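Local structure of fatty acid synthase 1, isoform A (Drosophila melanogaster, 6FN6) at residues L940-V945 against Q973-K978; V134-R139 against T962-L967; T681-S686 against L866-F871. The protein probably makes long-chain saturated fatty acids from acetyl-CoA and malonyl-CoA with NADPH, this piece being its modifying region of dehydratase, enoylreductase and ketoreductase domains. One frame throughout, in Å; residues are numbered along the deposited sequence.

Contact 1 of 3, residues L940-V945 against Q973-K978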
loop_
_atom_site.group_PDB
_atom_site.type_symbol
_atom_site.label_atom_id
_atom_site.label_comp_id
_atom_site.label_asym_id
_atom_site.label_seq_id
_atom_site.Cartn_x
_atom_site.Cartn_y
_atom_site.Cartn_z
ATOM N N LEU A 940 -9.825 -39.367 26.092
ATOM C CA LEU A 940 -10.006 -39.201 27.527
ATOM C C LEU A 940 -8.725 -38.648 28.146
ATOM O O LEU A 940 -8.761 -37.716 28.948
ATOM C CB LEU A 940 -10.392 -40.530 28.179
ATOM C CG LEU A 940 -10.425 -40.572 29.713
ATOM C CD1 LEU A 940 -11.319 -39.482 30.279
ATOM C CD2 LEU A 940 -10.897 -41.938 30.200
ATOM N N THR A 941 -7.597 -39.237 27.772
ATOM C CA THR A 941 -6.295 -38.786 28.247
ATOM C C THR A 941 -6.081 -37.307 27.935
ATOM O O THR A 941 -5.663 -36.535 28.797
ATOM C CB THR A 941 -5.157 -39.608 27.617
ATOM O OG1 THR A 941 -5.331 -40.992 27.936
ATOM C CG2 THR A 941 -3.800 -39.140 28.125
ATOM N N ASN A 942 -6.355 -36.927 26.691
ATOM C CA ASN A 942 -6.195 -35.546 26.256
ATOM C C ASN A 942 -6.996 -34.601 27.150
ATOM O O ASN A 942 -6.492 -33.573 27.603
ATOM C CB ASN A 942 -6.635 -35.392 24.802
ATOM C CG ASN A 942 -6.178 -34.084 24.191
ATOM O OD1 ASN A 942 -5.012 -33.707 24.307
ATOM N ND2 ASN A 942 -7.100 -33.378 23.549
ATOM N N TRP A 943 -8.249 -34.963 27.401
ATOM C CA TRP A 943 -9.131 -34.158 28.235
ATOM C C TRP A 943 -8.554 -33.987 29.638
ATOM O O TRP A 943 -8.598 -32.895 30.206
ATOM C CB TRP A 943 -10.512 -34.807 28.308
ATOM C CG TRP A 943 -11.546 -33.992 29.017
ATOM C CD1 TRP A 943 -12.386 -33.076 28.462
ATOM C CD2 TRP A 943 -11.854 -34.026 30.415
ATOM N NE1 TRP A 943 -13.204 -32.537 29.426
ATOM C CE2 TRP A 943 -12.895 -33.102 30.635
ATOM C CE3 TRP A 943 -11.352 -34.747 31.502
ATOM C CZ2 TRP A 943 -13.443 -32.881 31.895
ATOM C CZ3 TRP A 943 -11.897 -34.524 32.752
ATOM C CH2 TRP A 943 -12.931 -33.601 32.940
ATOM N N LEU A 944 -8.003 -35.065 30.187
ATOM C CA LEU A 944 -7.415 -35.029 31.521
ATOM C C LEU A 944 -6.223 -34.078 31.534
ATOM O O LEU A 944 -5.982 -33.374 32.513
ATOM C CB LEU A 944 -6.985 -36.432 31.962
ATOM C CG LEU A 944 -8.100 -37.468 32.146
ATOM C CD1 LEU A 944 -7.521 -38.879 32.233
ATOM C CD2 LEU A 944 -8.931 -37.164 33.387
ATOM N N VAL A 945 -5.483 -34.059 30.431
ATOM C CA VAL A 945 -4.306 -33.211 30.313
ATOM C C VAL A 945 -4.726 -31.744 30.301
ATOM O O VAL A 945 -4.083 -30.902 30.927
ATOM C CB VAL A 945 -3.494 -33.577 29.056
ATOM C CG1 VAL A 945 -2.424 -32.526 28.761
ATOM C CG2 VAL A 945 -2.858 -34.942 29.224
ATOM N N GLN A 973 3.760 -35.121 25.571
ATOM C CA GLN A 973 5.103 -35.052 26.128
ATOM C C GLN A 973 5.707 -33.675 25.890
ATOM O O GLN A 973 6.435 -33.151 26.735
ATOM C CB GLN A 973 5.990 -36.141 25.522
ATOM C CG GLN A 973 5.691 -37.528 26.066
ATOM C CD GLN A 973 6.530 -38.609 25.418
ATOM O OE1 GLN A 973 6.870 -38.523 24.238
ATOM N NE2 GLN A 973 6.865 -39.638 26.188
ATOM N N GLU A 974 5.396 -33.089 24.738
ATOM C CA GLU A 974 5.860 -31.745 24.419
ATOM C C GLU A 974 5.213 -30.736 25.360
ATOM O O GLU A 974 5.839 -29.755 25.756
ATOM C CB GLU A 974 5.554 -31.398 22.961
ATOM C CG GLU A 974 6.468 -32.094 21.962
ATOM C CD GLU A 974 6.120 -31.774 20.523
ATOM O OE1 GLU A 974 5.086 -31.111 20.291
ATOM O OE2 GLU A 974 6.879 -32.192 19.623
ATOM N N ARG A 975 3.959 -30.987 25.728
ATOM C CA ARG A 975 3.259 -30.126 26.676
ATOM C C ARG A 975 3.722 -30.402 28.108
ATOM O O ARG A 975 3.202 -29.823 29.059
ATOM C CB ARG A 975 1.741 -30.322 26.559
ATOM C CG ARG A 975 1.111 -29.590 25.376
ATOM C CD ARG A 975 -0.417 -29.583 25.430
ATOM N NE ARG A 975 -1.000 -30.797 24.862
ATOM C CZ ARG A 975 -2.300 -31.081 24.860
ATOM N NH1 ARG A 975 -3.173 -30.241 25.402
ATOM N NH2 ARG A 975 -2.730 -32.211 24.313
ATOM N N GLY A 976 4.707 -31.283 28.254
ATOM C CA GLY A 976 5.321 -31.536 29.545
ATOM C C GLY A 976 4.656 -32.633 30.357
ATOM O O GLY A 976 4.815 -32.687 31.578
ATOM N N VAL A 977 3.931 -33.525 29.688
ATOM C CA VAL A 977 3.244 -34.611 30.380
ATOM C C VAL A 977 4.101 -35.869 30.382
ATOM O O VAL A 977 4.714 -36.227 29.377
ATOM C CB VAL A 977 1.866 -34.895 29.744
ATOM C CG1 VAL A 977 1.196 -36.097 30.409
ATOM C CG2 VAL A 977 0.974 -33.674 29.841
ATOM N N LYS A 978 4.134 -36.538 31.527
ATOM C CA LYS A 978 4.834 -37.806 31.655
ATOM C C LYS A 978 3.915 -38.947 31.232
ATOM O O LYS A 978 2.921 -39.235 31.898
ATOM C CB LYS A 978 5.315 -38.009 33.092
ATOM C CG LYS A 978 5.975 -39.353 33.358
ATOM C CD LYS A 978 7.297 -39.486 32.631
ATOM C CE LYS A 978 7.922 -40.849 32.878
ATOM N NZ LYS A 978 9.239 -40.998 32.198
#
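Arg975 reaches from the end of helix 963-974 to Asn942 and Val945 on helix 935-946. Its CB points toward that helix, but CB, CG and CD make no close contact with it. The chain bends about CG-CD (chi3 -85°), and the guanidinium group does the touching. Val945 CG1 lies over one face of the group, near its centre, and is 4.1 Å from Arg975 NH1. At the edge, Arg975 NH2 donates to Asn942 OD1 at 2.7 Å. The acceptor lies close to the guanidinium plane, and the hydrogen bond is moderately bent (148° at the hydrogen). The donor comes in almost head-on to the C=O, while the amide and guanidinium planes are turned 60° apart. Asn942 OD1 also accepts from Trp972 NE1, so two donors grip this oxygen. Beside the polar pair, Val945 CG1 meets Val977 CG2 at 3.7 Å. Both valines are buried. Val977 also touches Trp972 and Ile952, so this apolar patch continues onto strand 951-955. Between Arg975 and Val977 the chain turns at Gly976, which has positive phi. Its N bonds back to Gln973 O at 3.0 Å. This Schellman motif ends the helix and sends the chain into strand 978-982. The arrangement is that of two neighbouring helices packed on parallel strands 926-930, 951-955 and 978-982, as in the Rossmann-type fold of a ketoreductase domain.

Contact 2 of 3, residues V134-R139 against T962-L967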
loop_
_atom_site.group_PDB
_atom_site.type_symbol
_atom_site.label_atom_id
_atom_site.label_comp_id
_atom_site.label_asym_id
_atom_site.label_seq_id
_atom_site.Cartn_x
_atom_site.Cartn_y
_atom_site.Cartn_z
ATOM N N VAL A 134 -3.675 -39.780 9.453
ATOM C CA VAL A 134 -3.718 -38.400 8.989
ATOM C C VAL A 134 -5.143 -37.865 8.993
ATOM O O VAL A 134 -5.399 -36.774 9.495
ATOM C CB VAL A 134 -3.092 -38.278 7.587
ATOM C CG1 VAL A 134 -3.433 -36.933 6.950
ATOM C CG2 VAL A 134 -1.593 -38.475 7.659
ATOM N N TYR A 135 -6.068 -38.622 8.418
ATOM C CA TYR A 135 -7.412 -38.113 8.201
ATOM C C TYR A 135 -8.289 -38.277 9.440
ATOM O O TYR A 135 -9.354 -37.667 9.538
ATOM C CB TYR A 135 -8.037 -38.789 6.978
ATOM C CG TYR A 135 -7.424 -38.274 5.695
ATOM C CD1 TYR A 135 -7.791 -37.038 5.180
ATOM C CD2 TYR A 135 -6.459 -39.004 5.019
ATOM C CE1 TYR A 135 -7.222 -36.551 4.020
ATOM C CE2 TYR A 135 -5.887 -38.528 3.860
ATOM C CZ TYR A 135 -6.267 -37.299 3.367
ATOM O OH TYR A 135 -5.703 -36.821 2.206
ATOM N N LYS A 136 -7.857 -39.108 10.382
ATOM C CA LYS A 136 -8.481 -39.114 11.697
ATOM C C LYS A 136 -8.172 -37.784 12.382
ATOM O O LYS A 136 -9.055 -37.147 12.958
ATOM C CB LYS A 136 -7.997 -40.290 12.546
ATOM C CG LYS A 136 -8.342 -40.146 14.018
ATOM C CD LYS A 136 -8.133 -41.432 14.795
ATOM C CE LYS A 136 -8.692 -41.289 16.200
ATOM N NZ LYS A 136 -8.328 -42.426 17.084
ATOM N N GLU A 137 -6.908 -37.377 12.312
ATOM C CA GLU A 137 -6.462 -36.105 12.872
ATOM C C GLU A 137 -7.268 -34.952 12.277
ATOM O O GLU A 137 -7.793 -34.107 13.002
ATOM C CB GLU A 137 -4.964 -35.904 12.606
ATOM C CG GLU A 137 -4.440 -34.489 12.847
ATOM C CD GLU A 137 -4.568 -34.056 14.294
ATOM O OE1 GLU A 137 -4.777 -34.932 15.162
ATOM O OE2 GLU A 137 -4.457 -32.842 14.567
ATOM N N LEU A 138 -7.356 -34.926 10.952
ATOM C CA LEU A 138 -8.040 -33.852 10.244
ATOM C C LEU A 138 -9.536 -33.813 10.564
ATOM O O LEU A 138 -10.112 -32.735 10.715
ATOM C CB LEU A 138 -7.833 -34.002 8.736
ATOM C CG LEU A 138 -6.390 -33.874 8.240
ATOM C CD1 LEU A 138 -6.310 -34.172 6.758
ATOM C CD2 LEU A 138 -5.828 -32.494 8.526
ATOM N N ARG A 139 -10.162 -34.985 10.650
ATOM C CA ARG A 139 -11.582 -35.076 10.991
ATOM C C ARG A 139 -11.896 -34.312 12.270
ATOM O O ARG A 139 -12.889 -33.590 12.346
ATOM C CB ARG A 139 -12.017 -36.535 11.152
ATOM C CG ARG A 139 -12.534 -37.184 9.873
ATOM C CD ARG A 139 -13.384 -38.414 10.170
ATOM N NE ARG A 139 -12.669 -39.409 10.969
ATOM C CZ ARG A 139 -11.873 -40.351 10.469
ATOM N NH1 ARG A 139 -11.669 -40.437 9.160
ATOM N NH2 ARG A 139 -11.273 -41.207 11.284
ATOM N N THR A 962 -0.609 -47.280 16.054
ATOM C CA THR A 962 -0.928 -46.284 15.038
ATOM C C THR A 962 -0.097 -45.015 15.198
ATOM O O THR A 962 0.313 -44.661 16.306
ATOM C CB THR A 962 -2.425 -45.902 15.075
ATOM O OG1 THR A 962 -2.685 -45.072 16.216
ATOM C CG2 THR A 962 -3.305 -47.144 15.138
ATOM N N GLY A 963 0.150 -44.341 14.078
ATOM C CA GLY A 963 0.847 -43.067 14.077
ATOM C C GLY A 963 0.106 -42.029 14.899
ATOM O O GLY A 963 0.714 -41.196 15.569
ATOM N N TYR A 964 -1.220 -42.067 14.833
ATOM C CA TYR A 964 -2.041 -41.154 15.615
ATOM C C TYR A 964 -1.736 -41.275 17.111
ATOM O O TYR A 964 -1.661 -40.269 17.821
ATOM C CB TYR A 964 -3.525 -41.415 15.367
ATOM C CG TYR A 964 -4.416 -40.449 16.102
ATOM C CD1 TYR A 964 -4.567 -39.140 15.658
ATOM C CD2 TYR A 964 -5.088 -40.832 17.255
ATOM C CE1 TYR A 964 -5.373 -38.249 16.329
ATOM C CE2 TYR A 964 -5.897 -39.943 17.934
ATOM C CZ TYR A 964 -6.035 -38.652 17.466
ATOM O OH TYR A 964 -6.838 -37.761 18.133
ATOM N N GLN A 965 -1.584 -42.508 17.589
ATOM C CA GLN A 965 -1.208 -42.756 18.977
ATOM C C GLN A 965 0.106 -42.056 19.293
ATOM O O GLN A 965 0.195 -41.281 20.241
ATOM C CB GLN A 965 -1.086 -44.257 19.248
ATOM C CG GLN A 965 -2.413 -44.964 19.470
ATOM C CD GLN A 965 -2.310 -46.465 19.277
ATOM O OE1 GLN A 965 -1.220 -47.008 19.096
ATOM N NE2 GLN A 965 -3.448 -47.144 19.323
ATOM N N GLY A 966 1.131 -42.356 18.500
ATOM C CA GLY A 966 2.430 -41.737 18.674
ATOM C C GLY A 966 2.347 -40.221 18.618
ATOM O O GLY A 966 3.077 -39.524 19.323
ATOM N N LEU A 967 1.451 -39.715 17.774
ATOM C CA LEU A 967 1.247 -38.278 17.637
ATOM C C LEU A 967 0.759 -37.664 18.944
ATOM O O LEU A 967 1.322 -36.683 19.430
ATOM C CB LEU A 967 0.244 -37.985 16.516
ATOM C CG LEU A 967 -0.182 -36.525 16.324
ATOM C CD1 LEU A 967 1.025 -35.629 16.078
ATOM C CD2 LEU A 967 -1.182 -36.404 15.181
HETATM O O HOH W 1 -5.555 -44.499 16.645
#
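Tyr964, Lys136 and Glu137 meet where the dehydratase part of the chain packs on the ketoreductase part. Helix 131-141 lies in the predicted C-terminal hotdog fold. Helix 963-974 belongs to the Rossmann-type ketoreductase. The axes of the two short segments pass 10.1 Å apart, with their directions 55° apart. Tyr964 has the largest buried area of the three. Its CG is anti to the backbone N (chi1 -177°), which carries the ring toward helix 131-141. Lys136 is extended and runs across one face of this ring. Its CE sits 3.9 Å from the ring centroid of Tyr964, a CH-pi contact displaced toward the CE2 side. Glu137 comes to a different part of the ring. Its bend at chi2 (63°) brings OE1 to the edge, 3.6 Å from Tyr964 CE1. Leu967 CD2 lies 3.9 Å from the same Glu137 OE1. The buried carboxylate is held by arginines: OE2 pairs with Arg141 and Arg971, and OE1 with Arg188. Arg188 also bonds Tyr964 OH, which has a further partner in Glu939. This network probably favours the charged form of Glu137. Thr962 and Gln965 form a capping box at the start of helix 963-974. A water lies 3.0 Å from Thr962 OG1, and it accepts a long, weak bond from Lys136 NZ at 3.5 Å.

Contact 3 of 3, residues T681-S686 against L866-F871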
loop_
_atom_site.group_PDB
_atom_site.type_symbol
_atom_site.label_atom_id
_atom_site.label_comp_id
_atom_site.label_asym_id
_atom_site.label_seq_id
_atom_site.Cartn_x
_atom_site.Cartn_y
_atom_site.Cartn_z
ATOM N N THR A 681 -10.114 6.162 42.997
ATOM C CA THR A 681 -10.884 4.980 43.352
ATOM C C THR A 681 -10.338 3.836 42.509
ATOM O O THR A 681 -9.793 4.069 41.428
ATOM C CB THR A 681 -12.395 5.160 43.103
ATOM O OG1 THR A 681 -12.648 5.257 41.696
ATOM C CG2 THR A 681 -12.909 6.418 43.792
ATOM N N MET A 682 -10.450 2.608 43.004
ATOM C CA MET A 682 -10.065 1.450 42.207
ATOM C C MET A 682 -10.809 1.488 40.878
ATOM O O MET A 682 -10.253 1.154 39.834
ATOM C CB MET A 682 -10.370 0.147 42.946
ATOM C CG MET A 682 -9.356 -0.219 44.012
ATOM S SD MET A 682 -9.763 -1.785 44.805
ATOM C CE MET A 682 -8.349 -1.995 45.878
ATOM N N GLU A 683 -12.068 1.911 40.933
ATOM C CA GLU A 683 -12.888 2.085 39.741
ATOM C C GLU A 683 -12.168 2.975 38.730
ATOM O O GLU A 683 -12.079 2.649 37.547
ATOM C CB GLU A 683 -14.249 2.679 40.122
ATOM C CG GLU A 683 -15.107 3.134 38.953
ATOM C CD GLU A 683 -16.436 3.710 39.405
ATOM O OE1 GLU A 683 -16.919 4.675 38.774
ATOM O OE2 GLU A 683 -16.999 3.197 40.395
ATOM N N GLU A 684 -11.664 4.106 39.208
ATOM C CA GLU A 684 -10.949 5.048 38.361
ATOM C C GLU A 684 -9.639 4.457 37.846
ATOM O O GLU A 684 -9.357 4.496 36.648
ATOM C CB GLU A 684 -10.663 6.334 39.137
ATOM C CG GLU A 684 -11.871 7.235 39.322
ATOM C CD GLU A 684 -11.590 8.396 40.256
ATOM O OE1 GLU A 684 -10.412 8.794 40.378
ATOM O OE2 GLU A 684 -12.547 8.909 40.871
ATOM N N ALA A 685 -8.847 3.904 38.759
ATOM C CA ALA A 685 -7.516 3.409 38.426
ATOM C C ALA A 685 -7.559 2.332 37.344
ATOM O O ALA A 685 -6.689 2.284 36.470
ATOM C CB ALA A 685 -6.833 2.874 39.675
ATOM N N SER A 686 -8.578 1.480 37.397
ATOM C CA SER A 686 -8.704 0.361 36.468
ATOM C C SER A 686 -8.696 0.802 35.006
ATOM O O SER A 686 -8.393 0.008 34.115
ATOM C CB SER A 686 -9.989 -0.422 36.760
ATOM O OG SER A 686 -11.132 0.409 36.652
ATOM N N LEU A 866 -10.530 7.556 33.184
ATOM C CA LEU A 866 -11.616 7.786 32.242
ATOM C C LEU A 866 -12.976 7.685 32.917
ATOM O O LEU A 866 -13.088 7.134 34.013
ATOM C CB LEU A 866 -11.543 6.777 31.097
ATOM C CG LEU A 866 -10.532 7.036 29.980
ATOM C CD1 LEU A 866 -9.108 7.080 30.508
ATOM C CD2 LEU A 866 -10.670 5.957 28.921
ATOM N N PRO A 867 -14.015 8.238 32.271
ATOM C CA PRO A 867 -15.381 7.958 32.723
ATOM C C PRO A 867 -15.640 6.457 32.733
ATOM O O PRO A 867 -15.034 5.730 31.942
ATOM C CB PRO A 867 -16.253 8.667 31.685
ATOM C CG PRO A 867 -15.391 9.733 31.139
ATOM C CD PRO A 867 -13.997 9.182 31.143
ATOM N N THR A 868 -16.518 6.000 33.620
ATOM C CA THR A 868 -16.768 4.573 33.775
ATOM C C THR A 868 -18.242 4.220 33.633
ATOM O O THR A 868 -19.113 4.914 34.153
ATOM C CB THR A 868 -16.285 4.069 35.147
ATOM O OG1 THR A 868 -16.884 4.854 36.186
ATOM C CG2 THR A 868 -14.770 4.159 35.246
ATOM N N SER A 869 -18.502 3.128 32.924
ATOM C CA SER A 869 -19.825 2.527 32.880
ATOM C C SER A 869 -19.712 1.181 33.575
ATOM O O SER A 869 -19.312 0.189 32.969
ATOM C CB SER A 869 -20.320 2.373 31.442
ATOM O OG SER A 869 -20.244 3.606 30.745
ATOM N N VAL A 870 -20.044 1.164 34.862
ATOM C CA VAL A 870 -19.763 0.012 35.709
ATOM C C VAL A 870 -20.893 -1.012 35.680
ATOM O O VAL A 870 -22.073 -0.658 35.673
ATOM C CB VAL A 870 -19.483 0.456 37.160
ATOM C CG1 VAL A 870 -18.972 -0.714 37.989
ATOM C CG2 VAL A 870 -18.491 1.611 37.186
ATOM N N PHE A 871 -20.511 -2.286 35.665
ATOM C CA PHE A 871 -21.460 -3.391 35.754
ATOM C C PHE A 871 -20.981 -4.380 36.816
ATOM O O PHE A 871 -19.784 -4.612 36.951
ATOM C CB PHE A 871 -21.605 -4.089 34.399
ATOM C CG PHE A 871 -22.137 -3.201 33.310
ATOM C CD1 PHE A 871 -21.292 -2.360 32.609
ATOM C CD2 PHE A 871 -23.483 -3.214 32.984
ATOM C CE1 PHE A 871 -21.778 -1.544 31.604
ATOM C CE2 PHE A 871 -23.976 -2.401 31.981
ATOM C CZ PHE A 871 -23.124 -1.566 31.291
#
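A short helix, 682-685, is pinned to strand 868-872 in the enoylreductase by Glu683 and Thr868. The strand pairs in parallel with strand 891-895, in the mixed sheet that also holds strand 601-611. This sheet is separate from the parallel sheet that carries a Rossmann-type glycine pattern, consistent with the two-part build of medium-chain dehydrogenases. Glu683 is fully extended, with CG anti to the backbone N (chi1 170°), and its CB points toward the strand. Thr868 OG1 donates to Glu683 OE1 at 2.6 Å. The hydroxyl meets this oxygen on its anti side, 33° out of the carboxylate plane. Thr868 CG2 turns to the helix backbone and lies 3.8 Å from Glu683 O. Two residues along the strand, Val870 points the same way, and its CG2 packs 3.7 Å from Glu683 CD. Thr681 is the N-cap of the helix, with OG1 accepting from Glu684 N at 2.9 Å. Ser686 OG donates to Glu683 O at 2.6 Å, from above the carbonyl plane. Tyr608 of strand 601-611 also touches Glu683. The bond across the contact is thus a neutral hydroxyl giving its one proton to a carboxylate, with a methyl beside it. Glu683 sits in the first turn, where the helix N terminus would probably favour its negative charge.

In the fold
From the N terminus, contact 2 opens first, on helix 131-141 of the dehydratase. The chain then runs into the enoylreductase, where contact 3 opens at 681-686 and closes at 866-871, wholly within the span of contact 2. Contact 1 opens next, at 940-945. Contact 2 closes at 962-967 before contact 1 closes at 973-978, so these two cross. They share helix 963-974: its start joins the dehydratase, and its end joins helix 935-946 of the ketoreductase. Their centres are 16 Å apart. Contact 3 stands about 50 Å from contact 2, centre to centre, across the middle of the chain, and ties only parts of the enoylreductase.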